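Local structure of D-alanine--D-alanine ligase (Acinetobacter baumannii ACICU, 5D8D) at residues I179-G191 with E249-Q261. The protein catalyses the ATP-dependent joining of two D-alanine molecules into D-alanyl-D-alanine, a building block of bacterial peptidoglycan. Numbering follows the deposited sequence.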
ATOM      1  N   ILE A 179      -5.161  21.640  14.767  1.00 67.78           N
ATOM      2  CA  ILE A 179      -4.849  21.640  16.183  1.00 75.29           C
ATOM      3  C   ILE A 179      -3.742  22.668  16.422  1.00 74.13           C
ATOM      4  O   ILE A 179      -2.774  22.760  15.655  1.00 71.66           O
ATOM      5  CB  ILE A 179      -4.560  20.222  16.739  1.00 79.08           C
ATOM      6  CG1 ILE A 179      -3.220  19.690  16.227  1.00 80.30           C
ATOM      7  CG2 ILE A 179      -5.770  19.299  16.477  1.00 79.33           C
ATOM      8  CD1 ILE A 179      -3.156  18.188  16.016  1.00 85.03           C
ATOM      9  N   THR A 180      -3.940  23.489  17.450  1.00 74.87           N
ATOM     10  CA  THR A 180      -3.011  24.557  17.760  1.00 75.49           C
ATOM     11  C   THR A 180      -1.901  23.959  18.600  1.00 67.67           C
ATOM     12  O   THR A 180      -2.164  23.302  19.643  1.00 55.03           O
ATOM     13  CB  THR A 180      -3.659  25.689  18.571  1.00 81.12           C
ATOM     14  OG1 THR A 180      -4.183  25.139  19.788  1.00 88.00           O
ATOM     15  CG2 THR A 180      -4.769  26.391  17.761  1.00 79.86           C
ATOM     16  N   GLY A 181      -0.676  24.212  18.136  1.00 57.56           N
ATOM     17  CA  GLY A 181       0.508  23.831  18.872  1.00 56.16           C
ATOM     18  C   GLY A 181       1.785  23.933  18.070  1.00 52.24           C
ATOM     19  O   GLY A 181       1.920  24.756  17.175  1.00 58.58           O
ATOM     20  N   ARG A 182       2.718  23.059  18.408  1.00 52.26           N
ATOM     21  CA  ARG A 182       4.040  23.023  17.814  1.00 48.93           C
ATOM     22  C   ARG A 182       4.235  21.679  17.104  1.00 47.72           C
ATOM     23  O   ARG A 182       3.724  20.652  17.563  1.00 47.08           O
ATOM     24  CB  ARG A 182       5.054  23.181  18.936  1.00 48.90           C
ATOM     25  CG  ARG A 182       4.899  24.488  19.713  1.00 44.04           C
ATOM     26  CD  ARG A 182       5.962  24.612  20.777  1.00 43.04           C
ATOM     27  NE  ARG A 182       5.904  23.556  21.782  1.00 43.42           N
ATOM     28  CZ  ARG A 182       6.850  23.340  22.704  1.00 46.31           C
ATOM     29  NH1 ARG A 182       7.936  24.104  22.759  1.00 50.99           N
ATOM     30  NH2 ARG A 182       6.719  22.361  23.598  1.00 46.32           N
ATOM     31  N   GLU A 183       4.957  21.700  15.988  1.00 46.93           N
ATOM     32  CA  GLU A 183       5.161  20.532  15.147  1.00 47.10           C
ATOM     33  C   GLU A 183       6.566  20.008  15.309  1.00 47.01           C
ATOM     34  O   GLU A 183       7.512  20.785  15.342  1.00 46.89           O
ATOM     35  CB  GLU A 183       4.917  20.892  13.694  1.00 53.18           C
ATOM     36  CG  GLU A 183       4.700  19.675  12.820  1.00 62.78           C
ATOM     37  CD  GLU A 183       4.440  20.021  11.376  1.00 67.89           C
ATOM     38  OE1 GLU A 183       3.923  21.139  11.144  1.00 62.61           O
ATOM     39  OE2 GLU A 183       4.736  19.153  10.494  1.00 68.99           O
ATOM     40  N   PHE A 184       6.681  18.689  15.418  1.00 45.02           N
ATOM     41  CA  PHE A 184       7.952  17.995  15.618  1.00 41.11           C
ATOM     42  C   PHE A 184       8.198  16.922  14.568  1.00 40.46           C
ATOM     43  O   PHE A 184       7.242  16.423  14.005  1.00 43.69           O
ATOM     44  CB  PHE A 184       7.959  17.351  16.997  1.00 41.65           C
ATOM     45  CG  PHE A 184       7.740  18.333  18.087  1.00 45.41           C
ATOM     46  CD1 PHE A 184       6.449  18.709  18.452  1.00 46.68           C
ATOM     47  CD2 PHE A 184       8.818  18.941  18.714  1.00 49.58           C
ATOM     48  CE1 PHE A 184       6.237  19.634  19.463  1.00 52.61           C
ATOM     49  CE2 PHE A 184       8.612  19.869  19.730  1.00 49.90           C
ATOM     50  CZ  PHE A 184       7.323  20.220  20.103  1.00 52.28           C
ATOM     51  N   THR A 185       9.469  16.596  14.280  1.00 39.99           N
ATOM     52  CA  THR A 185       9.795  15.427  13.471  1.00 36.03           C
ATOM     53  C   THR A 185      10.648  14.491  14.281  1.00 37.15           C
ATOM     54  O   THR A 185      11.522  14.890  15.035  1.00 38.75           O
ATOM     55  CB  THR A 185      10.400  15.762  12.094  1.00 37.76           C
ATOM     56  OG1 THR A 185      10.220  14.648  11.200  1.00 42.88           O
ATOM     57  CG2 THR A 185      11.820  16.043  12.145  1.00 38.18           C
ATOM     58  N   ILE A 186      10.348  13.217  14.162  1.00 41.29           N
ATOM     59  CA  ILE A 186      11.075  12.178  14.889  1.00 40.47           C
ATOM     60  C   ILE A 186      11.660  11.283  13.828  1.00 36.39           C
ATOM     61  O   ILE A 186      10.928  10.642  13.123  1.00 39.22           O
ATOM     62  CB  ILE A 186      10.123  11.436  15.819  1.00 39.80           C
ATOM     63  CG1 ILE A 186       9.611  12.441  16.840  1.00 43.11           C
ATOM     64  CG2 ILE A 186      10.840  10.271  16.496  1.00 43.53           C
ATOM     65  CD1 ILE A 186       8.393  13.224  16.417  1.00 44.86           C
ATOM     66  N   SER A 187      12.971  11.273  13.717  1.00 39.93           N
ATOM     67  CA  SER A 187      13.665  10.525  12.689  1.00 42.17           C
ATOM     68  C   SER A 187      13.927   9.121  13.167  1.00 40.17           C
ATOM     69  O   SER A 187      13.943   8.866  14.351  1.00 39.81           O
ATOM     70  CB  SER A 187      14.992  11.203  12.348  1.00 43.80           C
ATOM     71  OG  SER A 187      14.786  12.516  11.854  1.00 43.96           O
ATOM     72  N   PHE A 188      14.168   8.208  12.236  1.00 41.11           N
ATOM     73  CA  PHE A 188      14.386   6.817  12.613  1.00 40.87           C
ATOM     74  C   PHE A 188      15.658   6.309  11.996  1.00 39.45           C
ATOM     75  O   PHE A 188      15.983   6.668  10.883  1.00 39.05           O
ATOM     76  CB  PHE A 188      13.160   5.939  12.236  1.00 43.50           C
ATOM     77  CG  PHE A 188      12.029   6.037  13.225  1.00 40.42           C
ATOM     78  CD1 PHE A 188      11.143   7.102  13.173  1.00 37.20           C
ATOM     79  CD2 PHE A 188      11.896   5.102  14.245  1.00 45.67           C
ATOM     80  CE1 PHE A 188      10.138   7.247  14.103  1.00 37.67           C
ATOM     81  CE2 PHE A 188      10.872   5.227  15.186  1.00 45.14           C
ATOM     82  CZ  PHE A 188       9.980   6.302  15.096  1.00 41.94           C
ATOM     83  N   LEU A 189      16.376   5.513  12.759  1.00 39.26           N
ATOM     84  CA  LEU A 189      17.540   4.815  12.288  1.00 45.96           C
ATOM     85  C   LEU A 189      17.631   3.466  12.962  1.00 48.86           C
ATOM     86  O   LEU A 189      17.385   3.346  14.130  1.00 43.98           O
ATOM     87  CB  LEU A 189      18.796   5.617  12.539  1.00 20.00           C
ATOM     88  CG  LEU A 189      20.067   4.968  12.034  1.00 20.00           C
ATOM     89  CD1 LEU A 189      20.076   4.843  10.547  1.00 20.00           C
ATOM     90  CD2 LEU A 189      21.277   5.727  12.482  1.00 20.00           C
ATOM     91  N   ASN A 190      17.988   2.459  12.184  1.00 50.93           N
ATOM     92  CA  ASN A 190      17.901   1.038  12.561  1.00 54.74           C
ATOM     93  C   ASN A 190      16.624   0.690  13.337  1.00 54.24           C
ATOM     94  O   ASN A 190      16.630   0.138  14.437  1.00 51.78           O
ATOM     95  CB  ASN A 190      19.193   0.611  13.237  1.00 60.71           C
ATOM     96  CG  ASN A 190      20.416   0.840  12.334  1.00 70.43           C
ATOM     97  OD1 ASN A 190      20.310   0.855  11.090  1.00 73.15           O
ATOM     98  ND2 ASN A 190      21.576   1.031  12.951  1.00 74.29           N
ATOM     99  N   GLY A 191      15.520   1.095  12.728  1.00 51.17           N
ATOM    100  CA  GLY A 191      14.200   0.923  13.286  1.00 51.73           C
ATOM    101  C   GLY A 191      13.856   1.723  14.515  1.00 49.23           C
ATOM    102  O   GLY A 191      12.724   1.632  14.950  1.00 56.24           O
ATOM    103  N   GLU A 249      10.209   0.475   7.978  1.00 39.87           N
ATOM    104  CA  GLU A 249      11.406  -0.257   8.462  1.00 46.82           C
ATOM    105  C   GLU A 249      12.647   0.553   8.212  1.00 45.83           C
ATOM    106  O   GLU A 249      12.708   1.294   7.232  1.00 42.39           O
ATOM    107  CB  GLU A 249      11.618  -1.590   7.737  1.00 48.73           C
ATOM    108  CG  GLU A 249      10.735  -2.758   8.157  1.00 53.10           C
ATOM    109  CD  GLU A 249      11.041  -3.983   7.288  1.00 63.62           C
ATOM    110  OE1 GLU A 249      12.052  -4.687   7.566  1.00 71.37           O
ATOM    111  OE2 GLU A 249      10.308  -4.210   6.286  1.00 61.99           O
ATOM    112  N   GLY A 250      13.638   0.382   9.090  1.00 42.88           N
ATOM    113  CA  GLY A 250      14.958   0.988   8.891  1.00 44.89           C
ATOM    114  C   GLY A 250      15.074   2.465   9.281  1.00 43.05           C
ATOM    115  O   GLY A 250      15.559   2.797  10.334  1.00 51.30           O
ATOM    116  N   TRP A 251      14.634   3.346   8.427  1.00 38.52           N
ATOM    117  CA  TRP A 251      14.818   4.729   8.670  1.00 38.35           C
ATOM    118  C   TRP A 251      13.671   5.476   8.064  1.00 35.05           C
ATOM    119  O   TRP A 251      12.894   4.904   7.371  1.00 36.92           O
ATOM    120  CB  TRP A 251      16.164   5.147   8.092  1.00 41.96           C
ATOM    121  CG  TRP A 251      16.194   5.277   6.616  1.00 44.07           C
ATOM    122  CD1 TRP A 251      16.000   4.301   5.693  1.00 43.12           C
ATOM    123  CD2 TRP A 251      16.477   6.476   5.881  1.00 42.81           C
ATOM    124  NE1 TRP A 251      16.133   4.820   4.426  1.00 38.17           N
ATOM    125  CE2 TRP A 251      16.417   6.154   4.522  1.00 39.06           C
ATOM    126  CE3 TRP A 251      16.773   7.799   6.254  1.00 44.38           C
ATOM    127  CZ2 TRP A 251      16.639   7.106   3.524  1.00 40.85           C
ATOM    128  CZ3 TRP A 251      16.990   8.754   5.257  1.00 40.40           C
ATOM    129  CH2 TRP A 251      16.931   8.395   3.912  1.00 39.21           C
ATOM    130  N   GLY A 252      13.568   6.754   8.362  1.00 36.47           N
ATOM    131  CA  GLY A 252      12.395   7.551   8.038  1.00 40.40           C
ATOM    132  C   GLY A 252      12.078   8.571   9.132  1.00 42.26           C
ATOM    133  O   GLY A 252      12.782   8.677  10.145  1.00 41.69           O
ATOM    134  N   ARG A 253      11.008   9.312   8.920  1.00 41.20           N
ATOM    135  CA  ARG A 253      10.574  10.342   9.847  1.00 42.62           C
ATOM    136  C   ARG A 253       9.083  10.178  10.090  1.00 45.13           C
ATOM    137  O   ARG A 253       8.338   9.841   9.146  1.00 40.59           O
ATOM    138  CB  ARG A 253      10.785  11.711   9.246  1.00 42.35           C
ATOM    139  CG  ARG A 253      12.231  12.165   9.114  1.00 47.40           C
ATOM    140  CD  ARG A 253      12.340  13.474   8.312  1.00 50.29           C
ATOM    141  NE  ARG A 253      11.298  14.402   8.730  1.00 54.63           N
ATOM    142  CZ  ARG A 253      10.705  15.316   7.974  1.00 62.83           C
ATOM    143  NH1 ARG A 253      11.068  15.512   6.707  1.00 63.33           N
ATOM    144  NH2 ARG A 253       9.739  16.072   8.516  1.00 63.69           N
ATOM    145  N   ILE A 254       8.663  10.423  11.333  1.00 40.60           N
ATOM    146  CA  ILE A 254       7.271  10.644  11.654  1.00 40.55           C
ATOM    147  C   ILE A 254       7.129  12.086  12.055  1.00 41.01           C
ATOM    148  O   ILE A 254       7.905  12.575  12.884  1.00 45.32           O
ATOM    149  CB  ILE A 254       6.858   9.815  12.860  1.00 44.71           C
ATOM    150  CG1 ILE A 254       7.075   8.311  12.575  1.00 47.52           C
ATOM    151  CG2 ILE A 254       5.412  10.134  13.260  1.00 43.26           C
ATOM    152  CD1 ILE A 254       5.962   7.625  11.825  1.00 45.26           C
ATOM    153  N   ASP A 255       6.136  12.774  11.516  1.00 40.32           N
ATOM    154  CA  ASP A 255       5.809  14.125  11.994  1.00 40.21           C
ATOM    155  C   ASP A 255       4.647  14.099  12.974  1.00 44.39           C
ATOM    156  O   ASP A 255       3.690  13.315  12.831  1.00 43.26           O
ATOM    157  CB  ASP A 255       5.455  15.027  10.845  1.00 41.74           C
ATOM    158  CG  ASP A 255       6.647  15.323   9.938  1.00 45.75           C
ATOM    159  OD1 ASP A 255       7.832  15.013  10.277  1.00 42.11           O
ATOM    160  OD2 ASP A 255       6.366  15.888   8.857  1.00 54.11           O
ATOM    161  N   ALA A 256       4.718  14.967  13.968  1.00 43.99           N
ATOM    162  CA  ALA A 256       3.686  15.006  15.001  1.00 48.56           C
ATOM    163  C   ALA A 256       3.480  16.430  15.518  1.00 51.84           C
ATOM    164  O   ALA A 256       4.313  17.310  15.301  1.00 56.38           O
ATOM    165  CB  ALA A 256       4.048  14.058  16.130  1.00 45.87           C
ATOM    166  N   MET A 257       2.338  16.631  16.159  1.00 55.86           N
ATOM    167  CA  MET A 257       1.944  17.879  16.813  1.00 59.24           C
ATOM    168  C   MET A 257       1.908  17.672  18.341  1.00 55.98           C
ATOM    169  O   MET A 257       1.506  16.606  18.804  1.00 55.12           O
ATOM    170  CB  MET A 257       0.541  18.238  16.336  1.00 65.73           C
ATOM    171  CG  MET A 257       0.312  19.702  16.067  1.00 80.45           C
ATOM    172  SD  MET A 257       1.173  20.262  14.593  1.00 82.91           S
ATOM    173  CE  MET A 257       0.048  21.531  13.972  1.00 84.31           C
ATOM    174  N   GLN A 258       2.331  18.662  19.128  1.00 51.84           N
ATOM    175  CA  GLN A 258       1.860  18.756  20.532  1.00 48.89           C
ATOM    176  C   GLN A 258       0.871  19.902  20.681  1.00 44.23           C
ATOM    177  O   GLN A 258       1.153  20.981  20.235  1.00 47.45           O
ATOM    178  CB  GLN A 258       2.992  18.934  21.535  1.00 51.22           C
ATOM    179  CG  GLN A 258       2.558  18.650  22.996  1.00 52.89           C
ATOM    180  CD  GLN A 258       3.601  18.999  24.062  1.00 55.53           C
ATOM    181  OE1 GLN A 258       3.749  18.311  25.115  1.00 54.40           O
ATOM    182  NE2 GLN A 258       4.321  20.081  23.813  1.00 57.34           N
ATOM    183  N   ASP A 259      -0.288  19.669  21.297  1.00 47.65           N
ATOM    184  CA  ASP A 259      -1.312  20.736  21.435  1.00 52.20           C
ATOM    185  C   ASP A 259      -1.070  21.543  22.692  1.00 54.35           C
ATOM    186  O   ASP A 259      -0.264  21.153  23.562  1.00 50.56           O
ATOM    187  CB  ASP A 259      -2.791  20.228  21.363  1.00 51.76           C
ATOM    188  CG  ASP A 259      -3.182  19.241  22.488  1.00 54.12           C
ATOM    189  OD1 ASP A 259      -2.528  19.164  23.552  1.00 52.07           O
ATOM    190  OD2 ASP A 259      -4.176  18.504  22.288  1.00 56.34           O
ATOM    191  N   GLU A 260      -1.786  22.654  22.810  1.00 55.93           N
ATOM    192  CA  GLU A 260      -1.604  23.536  23.972  1.00 61.09           C
ATOM    193  C   GLU A 260      -2.043  22.917  25.311  1.00 61.69           C
ATOM    194  O   GLU A 260      -1.716  23.450  26.348  1.00 62.63           O
ATOM    195  CB  GLU A 260      -2.221  24.925  23.710  1.00 60.22           C
ATOM    196  CG  GLU A 260      -1.374  25.701  22.693  1.00 59.79           C
ATOM    197  CD  GLU A 260      -1.967  27.005  22.206  1.00 64.17           C
ATOM    198  OE1 GLU A 260      -3.196  27.182  22.285  1.00 69.17           O
ATOM    199  OE2 GLU A 260      -1.192  27.841  21.693  1.00 69.82           O
ATOM    200  N   GLN A 261      -2.726  21.777  25.286  1.00 61.93           N
ATOM    201  CA  GLN A 261      -3.022  21.022  26.510  1.00 62.96           C
ATOM    202  C   GLN A 261      -2.051  19.853  26.752  1.00 57.73           C
ATOM    203  O   GLN A 261      -2.247  19.092  27.700  1.00 53.99           O
ATOM    204  CB  GLN A 261      -4.482  20.514  26.494  1.00 67.97           C
ATOM    205  CG  GLN A 261      -5.554  21.601  26.544  1.00 73.82           C
ATOM    206  CD  GLN A 261      -5.628  22.429  25.250  1.00 89.64           C
ATOM    207  OE1 GLN A 261      -5.785  21.873  24.148  1.00 95.58           O
ATOM    208  NE2 GLN A 261      -5.502  23.761  25.373  1.00 87.61           N
TER
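T185 and D255 sit side by side on neighbouring antiparallel strands, and the threonine hydroxyl is engaged twice. Its OG1, turned anti to the backbone N (chi1 -158°), gives its proton to D255 OD1 at 2.6 Å and accepts the N-H of R253 NE at 2.7 Å, in the guanidinium plane. R253 NH2 adds a salt bridge to D255 OD1 at 2.8 Å, though its hydrogen bond is bent and weak. Threonine suits this place because one hydroxyl can donate and accept at once, arginine because NE and NH2 serve two acceptors. E183 OE2 lies 4.0 Å from D255 OD2, two like charges that a bound cation would probably ease. The backbones of R182, F184 and I186 each exchange two hydrogen bonds with Q258, A256 and I254, respectively; the pair F188-G252 is held weakly, and at G252 (phi 143°) a CB would jam against W251 O. On the face opposite T185 and D255, apolar I186 and I254 suit packing on helix 229-245. D255 is predicted to bind magnesium, together with E268 on strand 264-270. T185 and R253 thus probably orient D255 OD1, while the positive charge of R253 probably offsets part of the negative charge at this predicted ATP-grasp metal site.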